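Long-range contact in NADP-dependent 2-hydroxyacid dehydrogenase (Rhizobium etli, PDB 4XCV), which probably catalyses the NADP(H)-dependent interconversion of 2-hydroxy acids and 2-oxo acids, and binds NADPH in a Rossmann-type nucleotide-binding domain: residues 22-30 with 290-301. Residues are numbered along the deposited sequence; the frame is centred on the assembly and turned at random. Where two conformers were deposited one is given.
Sequences VLKTAFADR and ENALFRHVEMQI
Glu-298 OE2 accepts the backbone N-H of Phe-27 at 2.9 Å in a nearly straight bond, met 37° out of the carboxylate plane. Arg-295 NH1 reaches the same oxygen from the opposite face, while its NE donates to Glu-298 OE1 (2.8 Å); this side-on, two-nitrogen salt bridge holds the carboxylate's rotation. The guanidinium comes back toward the 22-30 segment because its chain folds back at its second and third torsions, which brings NH1 alongside Ala-26 CA. Glu-298 OE2 lies over one face of the Phe-27 ring, toward its rim; Glu-298 CG touches Phe-27 CD1 at 3.6 Å, and the ring's edge meets Val-297 CG1. Its CE2 approaches the edge of the Phe-294 ring at CD1 (3.7 Å), the two planes inclined at 73°. Phe-294 is also touched by Val-22 CG1 at CD2 and by Leu-23 CD2 at CE1. The contact joins segment 22-30, which continues from helix 16-23, to helix 292-305, beside the five-stranded parallel sheet of what is, as in other D-2-hydroxyacid dehydrogenases, the substrate-binding (catalytic) domain; Ile-12 and Leu-52 meet Phe-294 from that sheet. Were Glu-298 an alanine, the Phe-27 amide would probably lose its acceptor and the Arg-295 guanidinium its anion, leaving that group less firmly fixed. A water accepts from Arg-295 NH1 (2.8 Å) and Thr-25 OG1 and donates to Val-22 O and Asn-291 OD1, tying the segments together. Farther along, Ile-301 CG2 lies over one face of the Arg-30 guanidinium, which makes salt bridges to Asp-29 and, outside the segments, to Glu-305.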
# COMPACT_ATOMS: atom_id res chain seq x y z
N VAL A 22 -23.13 21.85 10.35
CA VAL A 22 -21.98 21.87 11.25
C VAL A 22 -22.02 23.07 12.15
O VAL A 22 -21.71 22.99 13.33
CB VAL A 22 -20.61 21.90 10.50
CG1 VAL A 22 -19.44 21.87 11.49
CG2 VAL A 22 -20.51 20.74 9.55
N LEU A 23 -22.42 24.21 11.60
CA LEU A 23 -22.40 25.40 12.42
C LEU A 23 -23.37 25.36 13.58
O LEU A 23 -23.26 26.14 14.51
CB LEU A 23 -22.61 26.65 11.59
CG LEU A 23 -21.45 27.01 10.67
CD1 LEU A 23 -21.87 28.21 9.85
CD2 LEU A 23 -20.17 27.26 11.46
N LYS A 24 -24.38 24.47 13.57
CA LYS A 24 -25.30 24.28 14.70
C LYS A 24 -24.57 23.95 15.97
O LYS A 24 -25.05 24.26 17.04
CB LYS A 24 -26.29 23.13 14.49
CG LYS A 24 -27.31 23.32 13.39
CD LYS A 24 -28.19 22.09 13.27
CE LYS A 24 -29.11 22.23 12.08
NZ LYS A 24 -30.20 23.19 12.39
N THR A 25 -23.44 23.26 15.86
CA THR A 25 -22.72 22.78 17.05
C THR A 25 -21.31 23.38 17.21
O THR A 25 -20.60 23.04 18.16
CB THR A 25 -22.62 21.25 17.09
OG1 THR A 25 -21.99 20.72 15.93
CG2 THR A 25 -24.04 20.65 17.26
N ALA A 26 -20.94 24.26 16.30
CA ALA A 26 -19.60 24.84 16.32
C ALA A 26 -19.57 26.14 17.11
O ALA A 26 -20.55 26.90 17.22
CB ALA A 26 -19.11 25.13 14.92
N PHE A 27 -18.38 26.46 17.60
CA PHE A 27 -18.17 27.74 18.26
C PHE A 27 -19.18 27.99 19.37
O PHE A 27 -19.79 29.08 19.43
CB PHE A 27 -18.22 28.88 17.22
CG PHE A 27 -17.25 28.70 16.07
CD1 PHE A 27 -15.88 28.60 16.28
CD2 PHE A 27 -17.71 28.63 14.75
CE1 PHE A 27 -15.00 28.40 15.22
CE2 PHE A 27 -16.84 28.44 13.71
CZ PHE A 27 -15.50 28.33 13.94
N ALA A 28 -19.42 26.99 20.23
CA ALA A 28 -20.63 27.06 21.06
C ALA A 28 -20.64 28.17 22.09
O ALA A 28 -21.71 28.52 22.61
CB ALA A 28 -20.91 25.72 21.75
N ASP A 29 -19.48 28.72 22.41
CA ASP A 29 -19.42 29.85 23.34
C ASP A 29 -19.69 31.21 22.72
O ASP A 29 -19.75 32.21 23.45
CB ASP A 29 -18.08 29.88 24.09
CG ASP A 29 -16.87 30.06 23.17
OD1 ASP A 29 -17.00 29.88 21.94
OD2 ASP A 29 -15.75 30.31 23.71
N ARG A 30 -19.80 31.27 21.40
CA ARG A 30 -19.91 32.57 20.75
C ARG A 30 -20.80 32.63 19.50
O ARG A 30 -21.26 33.67 19.16
CB ARG A 30 -18.52 33.12 20.44
CG ARG A 30 -17.72 32.26 19.47
CD ARG A 30 -16.26 32.63 19.51
NE ARG A 30 -15.64 32.17 20.74
CZ ARG A 30 -14.47 32.61 21.20
NH1 ARG A 30 -13.80 33.54 20.59
NH2 ARG A 30 -14.00 32.08 22.30
N GLU A 290 -16.36 16.74 7.64
CA GLU A 290 -16.88 18.13 7.68
C GLU A 290 -16.69 18.98 8.97
O GLU A 290 -16.63 20.19 8.88
CB GLU A 290 -18.37 18.15 7.26
CG GLU A 290 -19.31 17.40 8.20
CD GLU A 290 -20.77 17.50 7.76
OE1 GLU A 290 -21.04 17.98 6.65
OE2 GLU A 290 -21.65 17.11 8.55
N ASN A 291 -16.60 18.34 10.13
CA ASN A 291 -16.38 18.98 11.43
C ASN A 291 -14.94 19.28 11.74
O ASN A 291 -14.66 20.07 12.64
CB ASN A 291 -16.87 18.10 12.55
CG ASN A 291 -18.37 18.00 12.57
OD1 ASN A 291 -19.01 18.85 13.13
ND2 ASN A 291 -18.92 16.95 12.00
N ALA A 292 -14.02 18.59 11.06
CA ALA A 292 -12.63 18.71 11.38
C ALA A 292 -12.11 20.14 11.22
O ALA A 292 -11.32 20.62 12.05
CB ALA A 292 -11.79 17.78 10.49
N LEU A 293 -12.55 20.86 10.19
CA LEU A 293 -12.15 22.27 10.01
C LEU A 293 -12.52 23.12 11.24
O LEU A 293 -11.77 23.92 11.72
CB LEU A 293 -12.82 22.87 8.73
CG LEU A 293 -12.65 24.35 8.46
CD1 LEU A 293 -11.18 24.73 8.33
CD2 LEU A 293 -13.46 24.68 7.21
N PHE A 294 -13.75 22.92 11.72
CA PHE A 294 -14.27 23.72 12.81
C PHE A 294 -13.59 23.35 14.11
O PHE A 294 -13.26 24.22 14.87
CB PHE A 294 -15.80 23.59 12.86
CG PHE A 294 -16.41 24.14 11.64
CD1 PHE A 294 -16.66 25.48 11.57
CD2 PHE A 294 -16.57 23.37 10.49
CE1 PHE A 294 -17.11 26.06 10.42
CE2 PHE A 294 -17.02 23.95 9.33
CZ PHE A 294 -17.30 25.31 9.32
N ARG A 295 -13.33 22.07 14.34
CA ARG A 295 -12.55 21.72 15.51
C ARG A 295 -11.15 22.35 15.52
O ARG A 295 -10.66 22.82 16.55
CB ARG A 295 -12.41 20.19 15.63
CG ARG A 295 -13.68 19.43 15.84
CD ARG A 295 -14.48 19.85 17.06
NE ARG A 295 -15.38 20.98 16.76
CZ ARG A 295 -16.52 20.92 16.09
NH1 ARG A 295 -17.24 22.03 15.93
NH2 ARG A 295 -16.98 19.75 15.60
N HIS A 296 -10.54 22.38 14.34
CA HIS A 296 -9.21 23.02 14.18
C HIS A 296 -9.24 24.52 14.51
O HIS A 296 -8.40 25.04 15.23
CB HIS A 296 -8.74 22.74 12.73
CG HIS A 296 -7.82 23.77 12.16
ND1 HIS A 296 -6.47 23.81 12.43
CD2 HIS A 296 -8.07 24.80 11.31
CE1 HIS A 296 -5.93 24.81 11.76
NE2 HIS A 296 -6.88 25.44 11.09
N VAL A 297 -10.24 25.21 13.97
CA VAL A 297 -10.34 26.64 14.19
C VAL A 297 -10.58 26.93 15.68
O VAL A 297 -9.98 27.82 16.30
CB VAL A 297 -11.41 27.32 13.31
CG1 VAL A 297 -11.56 28.75 13.73
CG2 VAL A 297 -11.05 27.21 11.84
N GLU A 298 -11.51 26.17 16.26
CA GLU A 298 -11.82 26.31 17.69
C GLU A 298 -10.56 26.12 18.57
O GLU A 298 -10.36 26.88 19.52
CB GLU A 298 -12.90 25.31 18.08
CG GLU A 298 -14.28 25.63 17.51
CD GLU A 298 -15.19 24.41 17.58
OE1 GLU A 298 -14.76 23.33 18.12
OE2 GLU A 298 -16.35 24.50 17.11
N MET A 299 -9.76 25.14 18.24
CA MET A 299 -8.55 24.85 19.00
C MET A 299 -7.57 25.99 18.88
O MET A 299 -6.91 26.36 19.85
CB MET A 299 -7.89 23.57 18.51
CG MET A 299 -6.45 23.40 18.95
SD MET A 299 -5.95 21.73 18.60
CE MET A 299 -6.89 21.34 17.20
N GLN A 300 -7.41 26.54 17.66
CA GLN A 300 -6.48 27.66 17.50
C GLN A 300 -6.94 28.91 18.20
O GLN A 300 -6.14 29.68 18.74
CB GLN A 300 -6.16 27.90 16.01
CG GLN A 300 -5.46 26.71 15.37
CD GLN A 300 -4.11 26.41 15.99
OE1 GLN A 300 -3.37 27.31 16.36
NE2 GLN A 300 -3.81 25.15 16.15
N ILE A 301 -8.26 29.14 18.19
CA ILE A 301 -8.82 30.27 18.97
C ILE A 301 -8.50 30.07 20.44
O ILE A 301 -8.13 31.07 21.10
CB ILE A 301 -10.33 30.38 18.70
CG1 ILE A 301 -10.57 30.94 17.32
CG2 ILE A 301 -11.01 31.28 19.74
CD1 ILE A 301 -12.03 30.90 16.85
O HOH W 1 -19.57 21.40 14.57
O HOH W 2 -18.54 24.03 19.72